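Local coordinates for cobalamin biosynthesis protein CobN (PDB 7C6O), which is the large, catalytic subunit of cobaltochelatase, which probably inserts cobalt into the corrin ring during cobalamin biosynthesis, at residues H985-Q988 and R989-T992. Residues are numbered along the deposited sequence; the frame is centred on the assembly and turned at random.
Sequences HGDQ and RRAT
The guanidinium of R990 lies flat on the imidazole of H985, the two planes only 21° apart and their centres separated by 4.2 Å. H985 CD2 sits over the middle of the guanidinium, whereas R990 NE stands above the rim of the ring. R990 reaches this face because its chain, extended through CD, bends at chi3 (52°); NE also forms a salt bridge with D1046. Farther back along the same arginine, its aliphatic part packs against H985 and D987: CB meets H985 CE1 at 3.7 Å, and CG touches D987 CG at 3.5 Å.

Hydrogen bonds hold the turn that joins the two helices. D987 N donates to H985 ND1 (3.1 Å) almost in the ring plane, which sets the rotation of the imidazole. With D987 CG anti to the backbone N (chi1 -169°), OD1 swings back to accept from R990 N at 3.0 Å, the donor standing above the carboxylate plane. The helical bond from A991 N to D987 O, also 3.0 Å, follows. At the far end, T992 N makes a weak bond to Q988 O, and R989 NH2, salt-bridged to D956, bonds weakly to T992 OG1; R989 NH1 is held by R1036 O.

G986, with positive phi, is the first residue past helix 973-985, and D987 is the N-cap of the single-turn helix 988-991: an N-capped helix start right after a glycine-terminated helix, leading into strand 995-997, which lies between strands 935-940 and 1032-1034 in its sheet.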
ATOM      1  N   HIS A 985      -5.396 -37.542  -2.482  1.00 33.64           N
ATOM      2  CA  HIS A 985      -6.116 -37.326  -1.238  1.00 32.31           C
ATOM      3  C   HIS A 985      -7.612 -37.084  -1.412  1.00 30.57           C
ATOM      4  O   HIS A 985      -8.320 -36.966  -0.407  1.00 29.89           O
ATOM      5  CB  HIS A 985      -5.502 -36.149  -0.465  1.00 31.27           C
ATOM      6  CG  HIS A 985      -5.332 -34.908  -1.284  1.00 28.63           C
ATOM      7  ND1 HIS A 985      -6.379 -34.298  -1.940  1.00 27.63           N
ATOM      8  CD2 HIS A 985      -4.236 -34.157  -1.545  1.00 27.49           C
ATOM      9  CE1 HIS A 985      -5.936 -33.226  -2.572  1.00 28.45           C
ATOM     10  NE2 HIS A 985      -4.639 -33.118  -2.348  1.00 26.68           N
ATOM     11  N   GLY A 986      -8.110 -36.994  -2.643  1.00 30.25           N
ATOM     12  CA  GLY A 986      -9.542 -36.912  -2.865  1.00 29.56           C
ATOM     13  C   GLY A 986     -10.207 -35.616  -2.460  1.00 28.24           C
ATOM     14  O   GLY A 986     -11.439 -35.541  -2.484  1.00 25.25           O
ATOM     15  N   ASP A 987      -9.439 -34.588  -2.097  1.00 24.82           N
ATOM     16  CA  ASP A 987      -9.989 -33.314  -1.642  1.00 26.52           C
ATOM     17  C   ASP A 987      -9.898 -32.305  -2.784  1.00 27.74           C
ATOM     18  O   ASP A 987      -8.800 -31.877  -3.156  1.00 24.10           O
ATOM     19  CB  ASP A 987      -9.243 -32.824  -0.402  1.00 28.72           C
ATOM     20  CG  ASP A 987      -9.932 -31.653   0.273  1.00 31.32           C
ATOM     21  OD1 ASP A 987     -10.291 -30.680  -0.421  1.00 30.19           O
ATOM     22  OD2 ASP A 987     -10.115 -31.709   1.506  1.00 33.11           O
ATOM     23  N   GLN A 988     -11.057 -31.912  -3.324  1.00 29.28           N
ATOM     24  CA  GLN A 988     -11.080 -31.039  -4.495  1.00 32.24           C
ATOM     25  C   GLN A 988     -10.572 -29.641  -4.166  1.00 30.58           C
ATOM     26  O   GLN A 988      -9.833 -29.042  -4.958  1.00 29.17           O
ATOM     27  CB  GLN A 988     -12.495 -30.970  -5.071  1.00 37.19           C
ATOM     28  CG  GLN A 988     -12.633 -30.062  -6.288  0.86 42.51           C
ATOM     29  CD  GLN A 988     -11.924 -30.610  -7.516  0.78 47.53           C
ATOM     30  OE1 GLN A 988     -11.756 -31.820  -7.661  0.63 49.42           O
ATOM     31  NE2 GLN A 988     -11.506 -29.717  -8.407  0.97 49.83           N
ATOM     32  N   ARG A 989     -10.966 -29.097  -3.012  1.00 27.09           N
ATOM     33  CA  ARG A 989     -10.499 -27.768  -2.625  1.00 26.14           C
ATOM     34  C   ARG A 989      -8.987 -27.744  -2.446  1.00 23.87           C
ATOM     35  O   ARG A 989      -8.319 -26.785  -2.853  1.00 24.05           O
ATOM     36  CB  ARG A 989     -11.206 -27.314  -1.346  1.00 23.47           C
ATOM     37  CG  ARG A 989     -10.621 -26.059  -0.691  1.00 21.50           C
ATOM     38  CD  ARG A 989     -10.946 -24.771  -1.459  1.00 18.39           C
ATOM     39  NE  ARG A 989     -10.064 -24.565  -2.606  1.00 18.80           N
ATOM     40  CZ  ARG A 989      -9.973 -23.426  -3.286  1.00 19.38           C
ATOM     41  NH1 ARG A 989     -10.704 -22.377  -2.934  1.00 19.07           N
ATOM     42  NH2 ARG A 989      -9.144 -23.334  -4.318  1.00 18.50           N
ATOM     43  N   ARG A 990      -8.422 -28.795  -1.845  1.00 21.66           N
ATOM     44  CA  ARG A 990      -6.970 -28.865  -1.715  1.00 22.89           C
ATOM     45  C   ARG A 990      -6.302 -28.977  -3.079  1.00 23.38           C
ATOM     46  O   ARG A 990      -5.245 -28.379  -3.313  1.00 21.62           O
ATOM     47  CB  ARG A 990      -6.572 -30.046  -0.831  1.00 22.24           C
ATOM     48  CG  ARG A 990      -6.952 -29.902   0.634  1.00 24.96           C
ATOM     49  CD  ARG A 990      -6.311 -31.012   1.453  1.00 27.11           C
ATOM     50  NE  ARG A 990      -4.873 -31.076   1.206  1.00 31.78           N
ATOM     51  CZ  ARG A 990      -4.086 -32.070   1.601  1.00 36.21           C
ATOM     52  NH1 ARG A 990      -4.594 -33.097   2.268  1.00 38.80           N
ATOM     53  NH2 ARG A 990      -2.790 -32.038   1.324  1.00 38.62           N
ATOM     54  N   ALA A 991      -6.913 -29.729  -3.999  1.00 23.78           N
ATOM     55  CA  ALA A 991      -6.310 -29.964  -5.306  1.00 23.70           C
ATOM     56  C   ALA A 991      -6.252 -28.708  -6.166  1.00 21.63           C
ATOM     57  O   ALA A 991      -5.451 -28.656  -7.104  1.00 25.84           O
ATOM     58  CB  ALA A 991      -7.074 -31.063  -6.045  1.00 23.87           C
ATOM     59  N   THR A 992      -7.075 -27.701  -5.880  1.00 21.62           N
ATOM     60  CA  THR A 992      -7.060 -26.451  -6.630  1.00 21.32           C
ATOM     61  C   THR A 992      -6.442 -25.303  -5.840  1.00 17.97           C
ATOM     62  O   THR A 992      -6.573 -24.142  -6.246  1.00 16.34           O
ATOM     63  CB  THR A 992      -8.474 -26.072  -7.070  1.00 21.56           C
ATOM     64  OG1 THR A 992      -9.311 -25.920  -5.916  1.00 20.63           O
ATOM     65  CG2 THR A 992      -9.051 -27.145  -7.986  1.00 24.97           C
TER